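Local atomic coordinates of RimK domain protein ATP-grasp (Sphaerobacter thermophilus, PDB entry 5I47), a protein that probably binds ATP and ligates an amino acid to a carboxyl group, as ATP-grasp enzymes of the RimK and LysX families do. Residues B[7-12]-B[30-35]; B[16-21]-B[56-61]; B[107-112]-B[168-173]; B[129-134]-B[143-148]. All coordinates share one frame; numbering follows the deposited sequence.

Contact 1: residues B[7-12]-B[30-35]; sequences VALLAD and HEAVLV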
loop_
_atom_site.group_PDB
_atom_site.type_symbol
_atom_site.label_atom_id
_atom_site.label_comp_id
_atom_site.label_asym_id
_atom_site.label_seq_id
_atom_site.Cartn_x
_atom_site.Cartn_y
_atom_site.Cartn_z
ATOM N N VAL B 7 -9.272 4.582 26.563
ATOM C CA VAL B 7 -8.218 4.420 25.567
ATOM C C VAL B 7 -8.361 3.041 24.938
ATOM O O VAL B 7 -8.492 2.040 25.652
ATOM C CB VAL B 7 -6.818 4.593 26.188
ATOM C CG1 VAL B 7 -5.746 4.064 25.252
ATOM C CG2 VAL B 7 -6.563 6.056 26.517
ATOM N N ALA B 8 -8.333 2.987 23.607
ATOM C CA ALA B 8 -8.496 1.736 22.876
ATOM C C ALA B 8 -7.142 1.072 22.648
ATOM O O ALA B 8 -6.198 1.718 22.182
ATOM C CB ALA B 8 -9.192 1.983 21.539
ATOM N N LEU B 9 -7.057 -0.219 22.976
ATOM C CA LEU B 9 -5.869 -1.042 22.732
ATOM C C LEU B 9 -6.192 -1.963 21.556
ATOM O O LEU B 9 -6.769 -3.037 21.727
ATOM C CB LEU B 9 -5.470 -1.849 23.970
ATOM C CG LEU B 9 -5.037 -1.149 25.261
ATOM C CD1 LEU B 9 -4.693 -2.196 26.322
ATOM C CD2 LEU B 9 -3.858 -0.212 25.024
ATOM N N LEU B 10 -5.812 -1.529 20.355
ATOM C CA LEU B 10 -6.079 -2.284 19.138
ATOM C C LEU B 10 -5.263 -3.567 19.128
ATOM O O LEU B 10 -4.102 -3.576 18.703
ATOM C CB LEU B 10 -5.767 -1.439 17.900
ATOM C CG LEU B 10 -6.555 -0.136 17.780
ATOM C CD1 LEU B 10 -6.141 0.649 16.540
ATOM C CD2 LEU B 10 -8.042 -0.438 17.758
ATOM N N ALA B 11 -5.860 -4.653 19.606
ATOM C CA ALA B 11 -5.171 -5.928 19.706
ATOM C C ALA B 11 -6.212 -7.031 19.648
ATOM O O ALA B 11 -7.415 -6.784 19.751
ATOM C CB ALA B 11 -4.338 -6.018 20.990
ATOM N N ASP B 12 -5.739 -8.260 19.479
ATOM C CA ASP B 12 -6.651 -9.388 19.411
ATOM C C ASP B 12 -6.842 -10.076 20.753
ATOM O O ASP B 12 -7.880 -10.712 20.963
ATOM C CB ASP B 12 -6.159 -10.393 18.367
ATOM C CG ASP B 12 -6.112 -9.796 16.974
ATOM O OD1 ASP B 12 -5.113 -10.023 16.257
ATOM O OD2 ASP B 12 -7.075 -9.091 16.597
ATOM N N HIS B 30 -7.182 6.872 33.045
ATOM C CA HIS B 30 -7.899 6.467 31.845
ATOM C C HIS B 30 -8.082 4.958 31.841
ATOM O O HIS B 30 -7.186 4.214 32.247
ATOM C CB HIS B 30 -7.163 6.915 30.577
ATOM C CG HIS B 30 -7.163 8.398 30.372
ATOM N ND1 HIS B 30 -8.197 9.064 29.748
ATOM C CD2 HIS B 30 -6.255 9.344 30.711
ATOM C CE1 HIS B 30 -7.926 10.356 29.710
ATOM N NE2 HIS B 30 -6.755 10.553 30.287
ATOM N N GLU B 31 -9.246 4.511 31.381
ATOM C CA GLU B 31 -9.558 3.084 31.328
ATOM C C GLU B 31 -9.160 2.552 29.956
ATOM O O GLU B 31 -9.846 2.792 28.960
ATOM C CB GLU B 31 -11.037 2.843 31.608
ATOM C CG GLU B 31 -11.442 1.380 31.540
ATOM C CD GLU B 31 -12.922 1.197 31.280
ATOM O OE1 GLU B 31 -13.639 2.215 31.177
ATOM O OE2 GLU B 31 -13.368 0.036 31.173
ATOM N N ALA B 32 -8.044 1.831 29.899
ATOM C CA ALA B 32 -7.666 1.153 28.669
ATOM C C ALA B 32 -8.607 -0.020 28.423
ATOM O O ALA B 32 -9.024 -0.707 29.358
ATOM C CB ALA B 32 -6.219 0.672 28.740
ATOM N N VAL B 33 -8.950 -0.239 27.157
ATOM C CA VAL B 33 -9.945 -1.233 26.771
ATOM C C VAL B 33 -9.414 -2.009 25.576
ATOM O O VAL B 33 -8.941 -1.412 24.604
ATOM C CB VAL B 33 -11.299 -0.580 26.424
ATOM C CG1 VAL B 33 -12.258 -1.613 25.847
ATOM C CG2 VAL B 33 -11.903 0.095 27.645
ATOM N N LEU B 34 -9.495 -3.336 25.642
ATOM C CA LEU B 34 -9.175 -4.156 24.481
ATOM C C LEU B 34 -10.218 -3.919 23.395
ATOM O O LEU B 34 -11.419 -4.071 23.634
ATOM C CB LEU B 34 -9.125 -5.632 24.862
ATOM C CG LEU B 34 -8.886 -6.604 23.702
ATOM C CD1 LEU B 34 -7.474 -6.471 23.159
ATOM C CD2 LEU B 34 -9.164 -8.034 24.120
ATOM N N VAL B 35 -9.764 -3.528 22.207
ATOM C CA VAL B 35 -10.632 -3.359 21.045
ATOM C C VAL B 35 -10.082 -4.254 19.946
ATOM O O VAL B 35 -9.013 -3.978 19.385
ATOM C CB VAL B 35 -10.714 -1.899 20.583
ATOM C CG1 VAL B 35 -11.647 -1.781 19.389
ATOM C CG2 VAL B 35 -11.183 -1.006 21.720
#

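Contact 2: residues B[16-21]-B[56-61]; sequences VEERLL and LDRGEA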
loop_
_atom_site.group_PDB
_atom_site.type_symbol
_atom_site.label_atom_id
_atom_site.label_comp_id
_atom_site.label_asym_id
_atom_site.label_seq_id
_atom_site.Cartn_x
_atom_site.Cartn_y
_atom_site.Cartn_z
ATOM N N VAL B 16 1.089 -9.799 28.175
ATOM C CA VAL B 16 1.790 -9.142 29.278
ATOM C C VAL B 16 1.928 -7.647 29.013
ATOM O O VAL B 16 1.670 -6.817 29.892
ATOM C CB VAL B 16 3.158 -9.806 29.514
ATOM C CG1 VAL B 16 4.046 -8.912 30.362
ATOM C CG2 VAL B 16 2.980 -11.156 30.191
ATOM N N GLU B 17 2.342 -7.279 27.798
ATOM C CA GLU B 17 2.496 -5.863 27.475
ATOM C C GLU B 17 1.167 -5.124 27.577
ATOM O O GLU B 17 1.121 -3.972 28.023
ATOM C CB GLU B 17 3.094 -5.701 26.077
ATOM C CG GLU B 17 4.562 -6.097 25.966
ATOM C CD GLU B 17 4.750 -7.570 25.648
ATOM O OE1 GLU B 17 3.743 -8.315 25.655
ATOM O OE2 GLU B 17 5.903 -7.978 25.383
ATOM N N GLU B 18 0.070 -5.780 27.189
ATOM C CA GLU B 18 -1.230 -5.118 27.200
ATOM C C GLU B 18 -1.706 -4.829 28.621
ATOM O O GLU B 18 -2.300 -3.776 28.878
ATOM C CB GLU B 18 -2.258 -5.960 26.445
ATOM C CG GLU B 18 -2.248 -5.751 24.935
ATOM C CD GLU B 18 -0.982 -6.265 24.278
ATOM O OE1 GLU B 18 -0.675 -7.466 24.435
ATOM O OE2 GLU B 18 -0.285 -5.466 23.614
ATOM N N ARG B 19 -1.451 -5.739 29.561
ATOM C CA ARG B 19 -1.897 -5.489 30.928
ATOM C C ARG B 19 -1.027 -4.456 31.637
ATOM O O ARG B 19 -1.539 -3.678 32.449
ATOM C CB ARG B 19 -1.940 -6.797 31.725
ATOM C CG ARG B 19 -0.605 -7.490 31.897
ATOM C CD ARG B 19 -0.803 -8.944 32.285
ATOM N NE ARG B 19 -1.840 -9.565 31.466
ATOM C CZ ARG B 19 -1.850 -10.846 31.112
ATOM N NH1 ARG B 19 -0.867 -11.651 31.497
ATOM N NH2 ARG B 19 -2.840 -11.320 30.364
ATOM N N LEU B 20 0.279 -4.431 31.345
ATOM C CA LEU B 20 1.133 -3.358 31.848
ATOM C C LEU B 20 0.617 -1.996 31.405
ATOM O O LEU B 20 0.627 -1.033 32.184
ATOM C CB LEU B 20 2.571 -3.552 31.367
ATOM C CG LEU B 20 3.341 -4.760 31.893
ATOM C CD1 LEU B 20 4.731 -4.817 31.273
ATOM C CD2 LEU B 20 3.425 -4.703 33.408
ATOM N N LEU B 21 0.164 -1.896 30.152
ATOM C CA LEU B 21 -0.395 -0.642 29.666
ATOM C C LEU B 21 -1.716 -0.314 30.348
ATOM O O LEU B 21 -2.010 0.862 30.588
ATOM C CB LEU B 21 -0.569 -0.704 28.148
ATOM C CG LEU B 21 0.733 -0.579 27.354
ATOM C CD1 LEU B 21 0.628 -1.294 26.019
ATOM C CD2 LEU B 21 1.090 0.885 27.150
ATOM N N LEU B 56 -4.331 2.871 20.571
ATOM C CA LEU B 56 -2.937 2.442 20.543
ATOM C C LEU B 56 -2.873 1.098 19.833
ATOM O O LEU B 56 -3.373 0.094 20.352
ATOM C CB LEU B 56 -2.358 2.357 21.955
ATOM C CG LEU B 56 -0.938 1.812 22.119
ATOM C CD1 LEU B 56 0.064 2.646 21.342
ATOM C CD2 LEU B 56 -0.570 1.771 23.592
ATOM N N ASP B 57 -2.276 1.077 18.645
ATOM C CA ASP B 57 -2.201 -0.152 17.863
ATOM C C ASP B 57 -1.144 -1.063 18.469
ATOM O O ASP B 57 0.051 -0.746 18.445
ATOM C CB ASP B 57 -1.888 0.161 16.403
ATOM C CG ASP B 57 -2.154 -1.017 15.485
ATOM O OD1 ASP B 57 -1.991 -2.172 15.922
ATOM O OD2 ASP B 57 -2.530 -0.787 14.321
ATOM N N ARG B 58 -1.585 -2.197 19.012
ATOM C CA ARG B 58 -0.711 -3.177 19.636
ATOM C C ARG B 58 -0.433 -4.366 18.726
ATOM O O ARG B 58 0.026 -5.412 19.201
ATOM C CB ARG B 58 -1.316 -3.651 20.959
ATOM C CG ARG B 58 -1.532 -2.542 21.975
ATOM C CD ARG B 58 -0.213 -2.073 22.554
ATOM N NE ARG B 58 0.611 -3.209 22.949
ATOM C CZ ARG B 58 1.834 -3.444 22.488
ATOM N NH1 ARG B 58 2.395 -2.607 21.628
ATOM N NH2 ARG B 58 2.503 -4.513 22.902
ATOM N N GLY B 59 -0.702 -4.229 17.429
ATOM C CA GLY B 59 -0.520 -5.303 16.482
ATOM C C GLY B 59 0.694 -5.094 15.588
ATOM O O GLY B 59 1.316 -4.031 15.559
ATOM N N GLU B 60 1.030 -6.160 14.864
ATOM C CA GLU B 60 2.089 -6.109 13.866
ATOM C C GLU B 60 1.741 -5.083 12.792
ATOM O O GLU B 60 0.588 -4.967 12.369
ATOM C CB GLU B 60 2.281 -7.498 13.245
ATOM C CG GLU B 60 3.424 -7.623 12.248
ATOM C CD GLU B 60 3.247 -8.806 11.298
ATOM O OE1 GLU B 60 2.159 -9.430 11.304
ATOM O OE2 GLU B 60 4.192 -9.109 10.535
ATOM N N ALA B 61 2.742 -4.322 12.360
ATOM C CA ALA B 61 2.507 -3.266 11.384
ATOM C C ALA B 61 2.242 -3.869 10.011
ATOM O O ALA B 61 3.097 -4.566 9.458
ATOM C CB ALA B 61 3.706 -2.326 11.331
HETATM O O HOH W 1 -0.307 -8.169 21.054
#

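Contact 3: residues B[107-112]-B[168-173]; sequences PETRVC and LVQQFI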
loop_
_atom_site.group_PDB
_atom_site.type_symbol
_atom_site.label_atom_id
_atom_site.label_comp_id
_atom_site.label_asym_id
_atom_site.label_seq_id
_atom_site.Cartn_x
_atom_site.Cartn_y
_atom_site.Cartn_z
ATOM N N PRO B 107 21.106 -1.150 4.062
ATOM C CA PRO B 107 21.810 -2.098 3.194
ATOM C C PRO B 107 21.556 -1.805 1.726
ATOM O O PRO B 107 20.548 -1.209 1.342
ATOM C CB PRO B 107 21.226 -3.458 3.591
ATOM C CG PRO B 107 20.651 -3.253 4.931
ATOM C CD PRO B 107 20.155 -1.841 4.949
ATOM N N GLU B 108 22.511 -2.227 0.901
ATOM C CA GLU B 108 22.360 -2.099 -0.540
ATOM C C GLU B 108 21.096 -2.824 -0.982
ATOM O O GLU B 108 20.880 -3.986 -0.632
ATOM C CB GLU B 108 23.590 -2.667 -1.249
ATOM C CG GLU B 108 23.685 -2.306 -2.721
ATOM C CD GLU B 108 23.955 -0.831 -2.944
ATOM O OE1 GLU B 108 24.480 -0.171 -2.024
ATOM O OE2 GLU B 108 23.640 -0.330 -4.044
ATOM N N THR B 109 20.247 -2.128 -1.736
ATOM C CA THR B 109 18.926 -2.642 -2.067
ATOM C C THR B 109 18.616 -2.370 -3.529
ATOM O O THR B 109 19.042 -1.360 -4.092
ATOM C CB THR B 109 17.848 -2.014 -1.171
ATOM O OG1 THR B 109 18.193 -2.229 0.203
ATOM C CG2 THR B 109 16.481 -2.630 -1.440
ATOM N N ARG B 110 17.885 -3.298 -4.146
ATOM C CA ARG B 110 17.326 -3.114 -5.476
ATOM C C ARG B 110 15.836 -3.418 -5.444
ATOM O O ARG B 110 15.399 -4.370 -4.790
ATOM C CB ARG B 110 18.012 -4.014 -6.511
ATOM C CG ARG B 110 19.465 -3.681 -6.765
ATOM C CD ARG B 110 19.626 -2.255 -7.263
ATOM N NE ARG B 110 21.036 -1.884 -7.374
ATOM C CZ ARG B 110 21.796 -1.517 -6.346
ATOM N NH1 ARG B 110 21.290 -1.470 -5.121
ATOM N NH2 ARG B 110 23.068 -1.199 -6.541
ATOM N N VAL B 111 15.061 -2.610 -6.158
ATOM C CA VAL B 111 13.627 -2.821 -6.307
ATOM C C VAL B 111 13.420 -3.565 -7.618
ATOM O O VAL B 111 13.680 -3.025 -8.699
ATOM C CB VAL B 111 12.853 -1.495 -6.284
ATOM C CG1 VAL B 111 11.372 -1.754 -6.060
ATOM C CG2 VAL B 111 13.415 -0.572 -5.208
ATOM N N CYS B 112 12.964 -4.810 -7.525
ATOM C CA CYS B 112 12.852 -5.702 -8.672
ATOM C C CYS B 112 11.393 -6.050 -8.918
ATOM O O CYS B 112 10.707 -6.551 -8.020
ATOM C CB CYS B 112 13.671 -6.974 -8.448
ATOM S SG CYS B 112 15.383 -6.615 -8.061
ATOM N N LEU B 168 12.019 -6.651 -2.917
ATOM C CA LEU B 168 13.293 -5.991 -2.667
ATOM C C LEU B 168 14.388 -7.045 -2.565
ATOM O O LEU B 168 14.265 -8.000 -1.790
ATOM C CB LEU B 168 13.251 -5.173 -1.374
ATOM C CG LEU B 168 12.275 -4.002 -1.245
ATOM C CD1 LEU B 168 12.351 -3.423 0.154
ATOM C CD2 LEU B 168 12.570 -2.932 -2.281
ATOM N N VAL B 169 15.447 -6.874 -3.348
ATOM C CA VAL B 169 16.643 -7.703 -3.249
ATOM C C VAL B 169 17.665 -6.897 -2.459
ATOM O O VAL B 169 18.225 -5.919 -2.965
ATOM C CB VAL B 169 17.176 -8.104 -4.631
ATOM C CG1 VAL B 169 18.449 -8.919 -4.490
ATOM C CG2 VAL B 169 16.124 -8.899 -5.391
ATOM N N GLN B 170 17.892 -7.289 -1.207
ATOM C CA GLN B 170 18.688 -6.505 -0.273
ATOM C C GLN B 170 19.895 -7.308 0.185
ATOM O O GLN B 170 19.770 -8.492 0.516
ATOM C CB GLN B 170 17.851 -6.079 0.937
ATOM C CG GLN B 170 18.548 -5.092 1.855
ATOM C CD GLN B 170 17.656 -4.612 2.982
ATOM O OE1 GLN B 170 17.334 -5.367 3.898
ATOM N NE2 GLN B 170 17.243 -3.350 2.915
ATOM N N GLN B 171 21.057 -6.658 0.205
ATOM C CA GLN B 171 22.271 -7.314 0.667
ATOM C C GLN B 171 22.114 -7.768 2.112
ATOM O O GLN B 171 21.508 -7.080 2.938
ATOM C CB GLN B 171 23.464 -6.369 0.532
ATOM C CG GLN B 171 24.765 -6.916 1.096
ATOM C CD GLN B 171 25.969 -6.116 0.644
ATOM O OE1 GLN B 171 26.396 -5.174 1.314
ATOM N NE2 GLN B 171 26.523 -6.486 -0.505
ATOM N N PHE B 172 22.654 -8.946 2.410
ATOM C CA PHE B 172 22.597 -9.511 3.750
ATOM C C PHE B 172 23.877 -9.179 4.502
ATOM O O PHE B 172 24.978 -9.458 4.017
ATOM C CB PHE B 172 22.395 -11.025 3.704
ATOM C CG PHE B 172 22.144 -11.636 5.050
ATOM C CD1 PHE B 172 20.911 -11.496 5.665
ATOM C CD2 PHE B 172 23.138 -12.343 5.705
ATOM C CE1 PHE B 172 20.670 -12.053 6.907
ATOM C CE2 PHE B 172 22.904 -12.903 6.949
ATOM C CZ PHE B 172 21.667 -12.756 7.550
ATOM N N ILE B 173 23.727 -8.585 5.680
ATOM C CA ILE B 173 24.862 -8.251 6.535
ATOM C C ILE B 173 24.782 -9.117 7.786
ATOM O O ILE B 173 24.033 -8.786 8.716
ATOM C CB ILE B 173 24.876 -6.756 6.880
ATOM C CG1 ILE B 173 24.619 -5.919 5.623
ATOM C CG2 ILE B 173 26.202 -6.373 7.524
ATOM C CD1 ILE B 173 24.570 -4.431 5.875
HETATM O O HOH W 2 24.936 -3.477 2.184
#

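Contact 4: residues B[129-134]-B[143-148]; sequences VVLKSL and ALVEDQ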
loop_
_atom_site.group_PDB
_atom_site.type_symbol
_atom_site.label_atom_id
_atom_site.label_comp_id
_atom_site.label_asym_id
_atom_site.label_seq_id
_atom_site.Cartn_x
_atom_site.Cartn_y
_atom_site.Cartn_z
ATOM N N VAL B 129 21.751 -12.481 -0.117
ATOM C CA VAL B 129 20.765 -11.406 -0.139
ATOM C C VAL B 129 19.502 -11.899 0.556
ATOM O O VAL B 129 19.349 -13.085 0.850
ATOM C CB VAL B 129 20.434 -10.935 -1.572
ATOM C CG1 VAL B 129 21.664 -10.368 -2.257
ATOM C CG2 VAL B 129 19.846 -12.078 -2.384
ATOM N N VAL B 130 18.587 -10.969 0.818
ATOM C CA VAL B 130 17.270 -11.284 1.359
ATOM C C VAL B 130 16.208 -10.710 0.431
ATOM O O VAL B 130 16.379 -9.622 -0.128
ATOM C CB VAL B 130 17.085 -10.747 2.794
ATOM C CG1 VAL B 130 17.922 -11.542 3.770
ATOM C CG2 VAL B 130 17.450 -9.276 2.865
ATOM N N LEU B 131 15.121 -11.455 0.254
ATOM C CA LEU B 131 13.965 -10.996 -0.504
ATOM C C LEU B 131 12.911 -10.485 0.465
ATOM O O LEU B 131 12.508 -11.201 1.386
ATOM C CB LEU B 131 13.372 -12.112 -1.368
ATOM C CG LEU B 131 14.235 -12.761 -2.452
ATOM C CD1 LEU B 131 13.377 -13.662 -3.315
ATOM C CD2 LEU B 131 14.928 -11.716 -3.297
ATOM N N LYS B 132 12.469 -9.249 0.254
ATOM C CA LYS B 132 11.468 -8.617 1.101
ATOM C C LYS B 132 10.368 -8.066 0.211
ATOM O O LYS B 132 10.645 -7.279 -0.699
ATOM C CB LYS B 132 12.077 -7.491 1.945
ATOM C CG LYS B 132 13.185 -7.914 2.891
ATOM C CD LYS B 132 13.714 -6.714 3.671
ATOM C CE LYS B 132 14.749 -7.120 4.717
ATOM N NZ LYS B 132 15.192 -5.939 5.518
ATOM N N SER B 133 9.131 -8.478 0.466
ATOM C CA SER B 133 7.999 -7.847 -0.198
ATOM C C SER B 133 7.962 -6.361 0.143
ATOM O O SER B 133 8.380 -5.941 1.226
ATOM C CB SER B 133 6.694 -8.526 0.223
ATOM O OG SER B 133 6.642 -8.703 1.629
ATOM N N LEU B 134 7.467 -5.556 -0.805
ATOM C CA LEU B 134 7.427 -4.110 -0.599
ATOM C C LEU B 134 6.591 -3.744 0.618
ATOM O O LEU B 134 6.854 -2.727 1.270
ATOM C CB LEU B 134 6.876 -3.404 -1.840
ATOM C CG LEU B 134 7.539 -3.670 -3.193
ATOM C CD1 LEU B 134 7.074 -2.654 -4.222
ATOM C CD2 LEU B 134 9.050 -3.659 -3.074
ATOM N N ALA B 143 13.144 -13.666 3.260
ATOM C CA ALA B 143 13.670 -14.909 2.704
ATOM C C ALA B 143 15.167 -14.771 2.449
ATOM O O ALA B 143 15.582 -13.994 1.584
ATOM C CB ALA B 143 12.929 -15.273 1.419
ATOM N N LEU B 144 15.972 -15.538 3.182
ATOM C CA LEU B 144 17.417 -15.512 2.999
ATOM C C LEU B 144 17.816 -16.363 1.799
ATOM O O LEU B 144 17.299 -17.465 1.600
ATOM C CB LEU B 144 18.125 -16.008 4.260
ATOM C CG LEU B 144 19.651 -16.147 4.201
ATOM C CD1 LEU B 144 20.321 -14.817 3.894
ATOM C CD2 LEU B 144 20.189 -16.735 5.500
ATOM N N VAL B 145 18.738 -15.836 0.995
ATOM C CA VAL B 145 19.162 -16.458 -0.259
ATOM C C VAL B 145 20.685 -16.517 -0.232
ATOM O O VAL B 145 21.355 -15.502 -0.451
ATOM C CB VAL B 145 18.663 -15.688 -1.489
ATOM C CG1 VAL B 145 19.183 -16.322 -2.768
ATOM C CG2 VAL B 145 17.148 -15.633 -1.500
ATOM N N GLU B 146 21.240 -17.702 0.026
ATOM C CA GLU B 146 22.689 -17.844 0.098
ATOM C C GLU B 146 23.324 -18.147 -1.252
ATOM O O GLU B 146 24.483 -17.781 -1.476
ATOM C CB GLU B 146 23.071 -18.949 1.088
ATOM C CG GLU B 146 22.237 -18.989 2.356
ATOM C CD GLU B 146 21.042 -19.916 2.234
ATOM O OE1 GLU B 146 20.455 -19.994 1.133
ATOM O OE2 GLU B 146 20.695 -20.577 3.237
ATOM N N ASP B 147 22.598 -18.802 -2.154
ATOM C CA ASP B 147 23.151 -19.207 -3.439
ATOM C C ASP B 147 22.014 -19.333 -4.447
ATOM O O ASP B 147 20.839 -19.147 -4.115
ATOM C CB ASP B 147 23.927 -20.516 -3.305
ATOM C CG ASP B 147 23.104 -21.602 -2.659
ATOM O OD1 ASP B 147 22.253 -22.191 -3.352
ATOM O OD2 ASP B 147 23.291 -21.861 -1.453
ATOM N N GLN B 148 22.375 -19.673 -5.690
ATOM C CA GLN B 148 21.387 -19.707 -6.765
ATOM C C GLN B 148 20.316 -20.764 -6.526
ATOM O O GLN B 148 19.154 -20.556 -6.892
ATOM C CB GLN B 148 22.070 -19.945 -8.112
ATOM C CG GLN B 148 21.106 -19.905 -9.294
ATOM C CD GLN B 148 21.796 -20.102 -10.630
ATOM O OE1 GLN B 148 22.605 -19.275 -11.051
ATOM N NE2 GLN B 148 21.479 -21.205 -11.303
#

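Contact 1: residues B[7-12]-B[30-35]
Val7 to Ala11 and Glu31 to Val35 are laced together by five backbone hydrogen bonds, the alternating ladder of a parallel pair. Val7 gives its N-H to Glu31 O and takes one from Val33 N; Leu9 gives to Val33 O and takes from Val35 N. Ala11 N closes the series on Val35 O at 3.2 Å. The straightest is Val35 N to Leu9 O, 175° at the hydrogen, although the donor stands well above that carbonyl plane. Val33 N instead meets Val7 O almost head-on, at 2.8 Å. Two CA-H...O contacts fill in between, Ala32 CA to Val7 O and Leu10 CA to Val35 O.

Apolar contacts line both faces. On the face of Ala8 and Leu10, Val35 carries CG2 anti to its carbonyl carbon, 3.6 Å from Ala8 CB. Leu10 CD2 lies alongside Val35, 4.2 Å from its CB. On the other face Leu9 CD1 rests on Ala32 CB at 4.0 Å, and Leu34 CD1 reaches Ala11 CB at 3.8 Å.

The neighbouring elements cover both faces: Ile22 and Phe25 of helix 16-27 pack on Leu9, Ala32 and Val7, while helix 63-74 touches Leu10. Backbone bonds from Ala8 and Leu10 to Leu56 place strand 6-10 between 31-35 and 54-57, and the pair with helix 16-27 forms the beta-alpha-beta unit that opens the Rossmann-like preATP-grasp domain.

Contact 2: residues B[16-21]-B[56-61]
Arg58 meets Glu18 tip to tip in a buried salt bridge that ties helix 16-27 to the residue just after strand 54-57 in the parallel, Rossmann-like preATP-grasp domain. A single carboxylate oxygen, Glu18 OE2, accepts from both nitrogens: Arg58 NE lies 2.5 Å from it, and Arg58 NH2 adds a weak bond of 3.0 Å. The two planar groups are nearly coplanar, 19° apart, with OE2 at the guanidinium edge. The glutamate chain is bent at chi2 (68°), which folds CD back from an extended course.

Around this pair the helix supplies carbon. Glu17 CB approaches Arg58 NH2 to 3.4 Å, its own carboxylate being turned to Arg15. Leu21 lies obliquely across the arginine chain, its CD1 3.6 Å from Arg58 NE, and its other methyl, CD2, meets Leu56 CD2 tip to tip.

Farther out, the guanidinium is steadied by backbone oxygens, Leu254 O on NH1 and Val255 O on NH2, while Phe257 touches the side chain. Glu18 OE1 accepts from Arg15 N, just before the helix. An alanine in place of Arg58 would probably leave the buried Glu18 carboxylate without its counter-charge and open a gap beside Leu21 CD1. The chain turns about the arginine itself: Asp57 OD1 accepts from Gly59 N at 2.9 Å, an Asx turn, and the same oxygen also pairs with Arg65 NE.

Contact 3: residues B[107-112]-B[168-173]
Thr109 holds OG1 anti to its carbonyl carbon (chi1 -55°), and Gln170 sends CG anti to its backbone N (chi1 -172°); these side chains meet on one face of the antiparallel pair. Gln170 NE2 donates to Thr109 OG1 at 3.1 Å, with the oxygen in the amide plane, while OG1 gives its own proton to Pro107 O. The other end of that amide, OE1, accepts from Lys132 NZ. Pro107 CB packs on Gln170 CG at 3.6 Å. An alanine in place of Thr109 would probably leave Gln170 NE2 without this acceptor and its amide freer to turn.

Farther along the same face Leu168 CD2 touches both Val111 CG2 and Thr109 CG2; on the opposite face Cys112 SG touches Val169 CG2 at 3.6 Å. Arg110 bonds with Val169 in both directions through the backbone, each 2.9 Å. Its guanidinium grips Glu108 OE2 end-on with NH1 and NH2, and NH2 also pairs with Glu124. Val111 and Cys112 ladder with a strand of the second subunit, so this four-stranded antiparallel sheet of the RimK-like ATP-grasp domain continues across the dimer interface.

Contact 4: residues B[129-134]-B[143-148]
Val129 and Val145 lie side by side on one face of a beta hairpin whose second strand, 143-145, is an outermost strand, within this chain, of the antiparallel sheet in the ATP-grasp domain. Val129 turns CG2 into the crowded position between its backbone N and carbonyl carbon, and this methyl sits 3.9 Å from Val145 CB. Val145 in turn pushes CG2 toward the branch point of Leu131, 4.2 Å from its CG. Ala143, the smallest side chain on this face, presents only CB, 4.2 Å from Leu131 CB. Ile154 of helix 148-160 packs on Leu131, Ala143 and Val145, while Ala151 and Tyr127 also press on Val145. Val169 of the neighbouring strand meets Val129 and Leu131 from the other flank.

On the reverse face Leu144 has CG anti to its backbone N (chi1 175°), and its CD1 leans back over the partner strand, 3.6 Å from Val129 O and 4.1 Å from Val130 CG1. Val130 also packs against Phe172 and Gln170.

Four backbone bonds join the strands, in two hydrogen-bonded pairs, Val129 with Val145 and Leu131 with Ala143. Past the hairpin, Asp147 is the N-cap of the following helix, its OD1 accepting from Ala150 N. Between the two hydrogen-bonded pairs, Val130 CA comes 3.2 Å from Ala143 O in a CA-H...O contact.

How the contacts relate
The contacts fall into two groups on opposite sides of the chain's centre. Contacts 1 and 2, with centres 9 Å apart, share the parallel sheet of the preATP-grasp domain: Leu56 N and Arg58 N probably bond to Ala8 O and Leu10 O. Contacts 3 and 4, centres 8 Å apart, share the antiparallel sheet of the RimK-like domain, contact 4 nested in the loop closed by contact 3; Leu168 N probably bonds to Lys132 O at 2.7 Å. Between the groups, contacts 2 and 4 approach to about 9 Å at their nearest atoms, without touching. A glycerol, probably from the crystallisation liquor, bonds to Thr109 N of contact 3.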